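Local coordinates for protein gingipain R2 Pro-Domain (Porphyromonas gingivalis, PDB 4IEF) that probably keeps the arginine-specific cysteine protease gingipain R2 latent and assists its folding, as expected of the pro-domain of a secreted zymogen, at residues V40-V49 with Q113-S121. Residues are numbered along the deposited sequence; the frame is centred on the assembly and turned at random.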
ATOM      1  N   VAL A  40      10.553  10.742  30.043  1.00 25.97           N
ATOM      2  CA  VAL A  40      10.179   9.354  30.332  1.00 24.86           C
ATOM      3  C   VAL A  40      10.930   8.863  31.587  1.00 28.94           C
ATOM      4  O   VAL A  40      12.032   9.328  31.884  1.00 28.03           O
ATOM      5  CB  VAL A  40      10.379   8.380  29.131  1.00 28.23           C
ATOM      6  CG1 VAL A  40       9.442   8.700  27.971  1.00 27.41           C
ATOM      7  CG2 VAL A  40      11.826   8.342  28.660  1.00 28.25           C
ATOM      8  N   GLN A  41      10.329   7.887  32.272  1.00 26.42           N
ATOM      9  CA  GLN A  41      10.850   7.253  33.475  1.00 27.70           C
ATOM     10  C   GLN A  41      11.907   6.215  33.138  1.00 31.95           C
ATOM     11  O   GLN A  41      11.627   5.273  32.394  1.00 30.75           O
ATOM     12  CB  GLN A  41       9.701   6.591  34.265  1.00 28.93           C
ATOM     13  CG  GLN A  41      10.089   6.185  35.687  1.00 43.03           C
ATOM     14  CD  GLN A  41       8.894   5.867  36.545  1.00 65.01           C
ATOM     15  OE1 GLN A  41       8.033   5.049  36.195  1.00 63.20           O
ATOM     16  NE2 GLN A  41       8.834   6.484  37.712  1.00 54.37           N
ATOM     17  N   THR A  42      13.119   6.377  33.691  1.00 29.13           N
ATOM     18  CA  THR A  42      14.170   5.381  33.474  1.00 28.86           C
ATOM     19  C   THR A  42      14.897   5.097  34.796  1.00 34.49           C
ATOM     20  O   THR A  42      14.719   5.832  35.767  1.00 34.72           O
ATOM     21  CB  THR A  42      15.161   5.784  32.352  1.00 29.70           C
ATOM     22  OG1 THR A  42      16.113   6.728  32.833  1.00 33.06           O
ATOM     23  CG2 THR A  42      14.487   6.298  31.088  1.00 25.25           C
ATOM     24  N   SER A  43      15.741   4.049  34.809  1.00 32.19           N
ATOM     25  CA  SER A  43      16.571   3.648  35.950  1.00 33.52           C
ATOM     26  C   SER A  43      17.585   4.736  36.325  1.00 39.46           C
ATOM     27  O   SER A  43      17.983   4.813  37.486  1.00 41.91           O
ATOM     28  CB  SER A  43      17.306   2.348  35.639  1.00 37.53           C
ATOM     29  OG  SER A  43      18.098   2.465  34.466  1.00 44.69           O
ATOM     30  N   LYS A  44      17.996   5.574  35.347  1.00 34.98           N
ATOM     31  CA  LYS A  44      18.945   6.677  35.548  1.00 35.46           C
ATOM     32  C   LYS A  44      18.211   8.017  35.795  1.00 40.44           C
ATOM     33  O   LYS A  44      18.838   9.074  35.780  1.00 41.40           O
ATOM     34  CB  LYS A  44      19.895   6.796  34.339  1.00 37.20           C
ATOM     35  CG  LYS A  44      20.891   5.652  34.208  1.00 45.52           C
ATOM     36  CD  LYS A  44      21.783   5.831  32.984  1.00 50.05           C
ATOM     37  CE  LYS A  44      22.669   4.633  32.725  1.00 54.11           C
ATOM     38  NZ  LYS A  44      23.765   4.501  33.727  1.00 61.66           N
ATOM     39  N   GLY A  45      16.903   7.948  36.043  1.00 36.92           N
ATOM     40  CA  GLY A  45      16.055   9.112  36.279  1.00 36.47           C
ATOM     41  C   GLY A  45      15.247   9.496  35.057  1.00 38.34           C
ATOM     42  O   GLY A  45      15.025   8.664  34.172  1.00 37.18           O
ATOM     43  N   VAL A  46      14.801  10.757  34.991  1.00 34.20           N
ATOM     44  CA  VAL A  46      14.011  11.259  33.861  1.00 33.00           C
ATOM     45  C   VAL A  46      14.917  11.475  32.660  1.00 35.03           C
ATOM     46  O   VAL A  46      15.877  12.247  32.731  1.00 36.50           O
ATOM     47  CB  VAL A  46      13.208  12.544  34.195  1.00 37.48           C
ATOM     48  CG1 VAL A  46      12.454  13.071  32.972  1.00 36.38           C
ATOM     49  CG2 VAL A  46      12.248  12.279  35.328  1.00 38.01           C
ATOM     50  N   ALA A  47      14.599  10.783  31.566  1.00 28.81           N
ATOM     51  CA  ALA A  47      15.311  10.866  30.301  1.00 28.34           C
ATOM     52  C   ALA A  47      14.402  11.491  29.244  1.00 32.95           C
ATOM     53  O   ALA A  47      13.182  11.514  29.421  1.00 32.25           O
ATOM     54  CB  ALA A  47      15.775   9.487  29.873  1.00 28.56           C
ATOM     55  N   GLN A  48      14.989  12.013  28.161  1.00 30.36           N
ATOM     56  CA  GLN A  48      14.234  12.694  27.111  1.00 30.03           C
ATOM     57  C   GLN A  48      14.144  11.888  25.826  1.00 33.30           C
ATOM     58  O   GLN A  48      15.154  11.382  25.333  1.00 33.51           O
ATOM     59  CB  GLN A  48      14.856  14.076  26.806  1.00 31.71           C
ATOM     60  CG  GLN A  48      14.908  15.045  27.997  1.00 29.37           C
ATOM     61  CD  GLN A  48      13.559  15.346  28.612  1.00 40.33           C
ATOM     62  OE1 GLN A  48      12.564  15.572  27.918  1.00 35.24           O
ATOM     63  NE2 GLN A  48      13.496  15.358  29.936  1.00 31.56           N
ATOM     64  N   VAL A  49      12.919  11.779  25.284  1.00 29.22           N
ATOM     65  CA  VAL A  49      12.656  11.127  24.003  1.00 28.38           C
ATOM     66  C   VAL A  49      12.536  12.267  22.971  1.00 32.19           C
ATOM     67  O   VAL A  49      11.557  13.017  23.004  1.00 31.62           O
ATOM     68  CB  VAL A  49      11.425  10.171  23.993  1.00 31.46           C
ATOM     69  CG1 VAL A  49      11.128   9.661  22.581  1.00 30.11           C
ATOM     70  CG2 VAL A  49      11.619   9.003  24.944  1.00 31.19           C
ATOM     71  N   GLN A 113       4.492  -1.461  28.917  1.00 33.53           N
ATOM     72  CA  GLN A 113       5.017  -2.403  29.911  1.00 33.35           C
ATOM     73  C   GLN A 113       6.513  -2.712  29.695  1.00 39.35           C
ATOM     74  O   GLN A 113       7.123  -3.351  30.555  1.00 40.60           O
ATOM     75  CB  GLN A 113       4.208  -3.704  29.880  1.00 33.95           C
ATOM     76  CG  GLN A 113       2.903  -3.653  30.667  1.00 39.09           C
ATOM     77  CD  GLN A 113       2.033  -4.866  30.434  1.00 60.71           C
ATOM     78  OE1 GLN A 113       0.814  -4.786  30.542  1.00 61.36           O
ATOM     79  NE2 GLN A 113       2.620  -6.018  30.109  1.00 49.33           N
ATOM     80  N   ILE A 114       7.100  -2.264  28.564  1.00 35.97           N
ATOM     81  CA  ILE A 114       8.519  -2.465  28.251  1.00 35.92           C
ATOM     82  C   ILE A 114       9.294  -1.267  28.827  1.00 41.29           C
ATOM     83  O   ILE A 114       8.958  -0.123  28.515  1.00 39.64           O
ATOM     84  CB  ILE A 114       8.785  -2.682  26.730  1.00 38.36           C
ATOM     85  CG1 ILE A 114       8.042  -3.932  26.207  1.00 38.31           C
ATOM     86  CG2 ILE A 114      10.292  -2.789  26.435  1.00 39.26           C
ATOM     87  CD1 ILE A 114       7.841  -3.985  24.690  1.00 39.37           C
ATOM     88  N   PRO A 115      10.312  -1.491  29.689  1.00 40.00           N
ATOM     89  CA  PRO A 115      11.022  -0.346  30.263  1.00 39.68           C
ATOM     90  C   PRO A 115      12.158   0.131  29.367  1.00 42.42           C
ATOM     91  O   PRO A 115      12.611  -0.595  28.477  1.00 42.23           O
ATOM     92  CB  PRO A 115      11.550  -0.900  31.589  1.00 42.14           C
ATOM     93  CG  PRO A 115      11.771  -2.361  31.323  1.00 47.14           C
ATOM     94  CD  PRO A 115      10.864  -2.769  30.189  1.00 42.12           C
ATOM     95  N   TYR A 116      12.625   1.355  29.614  1.00 37.27           N
ATOM     96  CA  TYR A 116      13.780   1.913  28.921  1.00 35.44           C
ATOM     97  C   TYR A 116      15.026   1.330  29.593  1.00 40.20           C
ATOM     98  O   TYR A 116      15.215   1.524  30.794  1.00 42.44           O
ATOM     99  CB  TYR A 116      13.745   3.450  28.987  1.00 34.16           C
ATOM    100  CG  TYR A 116      12.687   4.079  28.104  1.00 30.75           C
ATOM    101  CD1 TYR A 116      11.426   4.390  28.603  1.00 32.22           C
ATOM    102  CD2 TYR A 116      12.957   4.390  26.779  1.00 29.52           C
ATOM    103  CE1 TYR A 116      10.451   4.979  27.796  1.00 30.98           C
ATOM    104  CE2 TYR A 116      11.997   4.987  25.965  1.00 29.31           C
ATOM    105  CZ  TYR A 116      10.743   5.278  26.475  1.00 33.79           C
ATOM    106  OH  TYR A 116       9.795   5.851  25.658  1.00 28.89           O
ATOM    107  N   VAL A 117      15.812   0.541  28.855  1.00 34.62           N
ATOM    108  CA  VAL A 117      17.009  -0.111  29.383  1.00 34.40           C
ATOM    109  C   VAL A 117      18.240   0.426  28.636  1.00 35.55           C
ATOM    110  O   VAL A 117      18.277   0.445  27.405  1.00 34.04           O
ATOM    111  CB  VAL A 117      16.903  -1.671  29.359  1.00 38.98           C
ATOM    112  CG1 VAL A 117      16.580  -2.207  27.967  1.00 38.95           C
ATOM    113  CG2 VAL A 117      18.145  -2.348  29.941  1.00 39.25           C
ATOM    114  N   TYR A 118      19.230   0.889  29.405  1.00 32.40           N
ATOM    115  CA  TYR A 118      20.482   1.437  28.890  1.00 32.80           C
ATOM    116  C   TYR A 118      21.458   0.313  28.551  1.00 39.40           C
ATOM    117  O   TYR A 118      21.657  -0.596  29.361  1.00 39.62           O
ATOM    118  CB  TYR A 118      21.115   2.403  29.910  1.00 33.35           C
ATOM    119  CG  TYR A 118      20.286   3.640  30.172  1.00 33.17           C
ATOM    120  CD1 TYR A 118      19.333   3.663  31.188  1.00 34.80           C
ATOM    121  CD2 TYR A 118      20.468   4.798  29.420  1.00 32.78           C
ATOM    122  CE1 TYR A 118      18.561   4.798  31.430  1.00 35.06           C
ATOM    123  CE2 TYR A 118      19.713   5.947  29.665  1.00 32.88           C
ATOM    124  CZ  TYR A 118      18.753   5.938  30.666  1.00 38.07           C
ATOM    125  OH  TYR A 118      17.996   7.058  30.911  1.00 33.23           O
ATOM    126  N   GLY A 119      22.040   0.380  27.357  1.00 36.92           N
ATOM    127  CA  GLY A 119      23.028  -0.590  26.892  1.00 37.37           C
ATOM    128  C   GLY A 119      24.439  -0.151  27.222  1.00 42.54           C
ATOM    129  O   GLY A 119      24.622   0.919  27.808  1.00 43.29           O
ATOM    130  N   GLN A 120      25.451  -0.956  26.821  1.00 39.81           N
ATOM    131  CA  GLN A 120      26.871  -0.692  27.065  1.00 40.82           C
ATOM    132  C   GLN A 120      27.360   0.576  26.342  1.00 44.07           C
ATOM    133  O   GLN A 120      28.332   1.191  26.787  1.00 43.86           O
ATOM    134  CB  GLN A 120      27.719  -1.906  26.642  1.00 43.46           C
ATOM    135  CG  GLN A 120      28.617  -2.457  27.760  1.00 59.72           C
ATOM    136  CD  GLN A 120      29.769  -1.534  28.121  1.00 75.98           C
ATOM    137  OE1 GLN A 120      29.865  -1.028  29.247  1.00 70.16           O
ATOM    138  NE2 GLN A 120      30.699  -1.335  27.196  1.00 69.17           N
ATOM    139  N   SER A 121      26.665   0.976  25.248  1.00 39.67           N
ATOM    140  CA  SER A 121      26.959   2.167  24.451  1.00 39.10           C
ATOM    141  C   SER A 121      26.937   3.460  25.303  1.00 43.16           C
ATOM    142  O   SER A 121      27.584   4.442  24.926  1.00 43.09           O
ATOM    143  CB  SER A 121      25.965   2.279  23.298  1.00 41.69           C
ATOM    144  OG  SER A 121      24.623   2.398  23.743  1.00 48.11           O
TER
HETATM  145  O   HOH W   1      11.826   2.644  31.775  1.00 33.88           O
HETATM  146  O   HOH W   2      18.484   0.502  32.495  1.00 30.82           O
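Tyr118 and Tyr116 reach from an extended loop onto a two-stranded antiparallel beta hairpin, strands 36-42 and 45-51, closed by a type I turn from Thr42 to Gly45. The Tyr118 hydroxyl donates to Thr42, with OH 2.7 Å from OG1, and OG1 lies at the ring edge, in its plane. Over one face of this ring runs the aliphatic part of Lys44, a CH-pi contact that sets Lys44 CD 3.6 Å above the centre of the Tyr118 ring. Ala47 CB touches the hydroxyl. Two residues earlier, Tyr116 carries Val40 CG2 on one face, displaced toward the rim, while Val49 CG2 sits 3.7 Å from Tyr116 OH and Thr42 CG2 packs against Tyr116 CB. Two waters bridge the segments: one joins the backbone atoms Gln41 O and Tyr116 N, the other the Ser43 hydroxyl, OG, to Tyr118 N. In the second shell, Lys102 makes a cation-pi contact with Tyr116, Tyr122 meets Tyr118 edge-to-face, and side chains of the partner protein in the assembly pack on Val49 and Tyr116. The acceptor for Tyr118 is itself fixed by the turn: chi1 of 79° sets Thr42 OG1 between its own backbone N and carbonyl carbon, from where it donates to Gly45 O, the donor OG1 lying 2.6 Å from that oxygen and tilted 23° from the carbonyl plane.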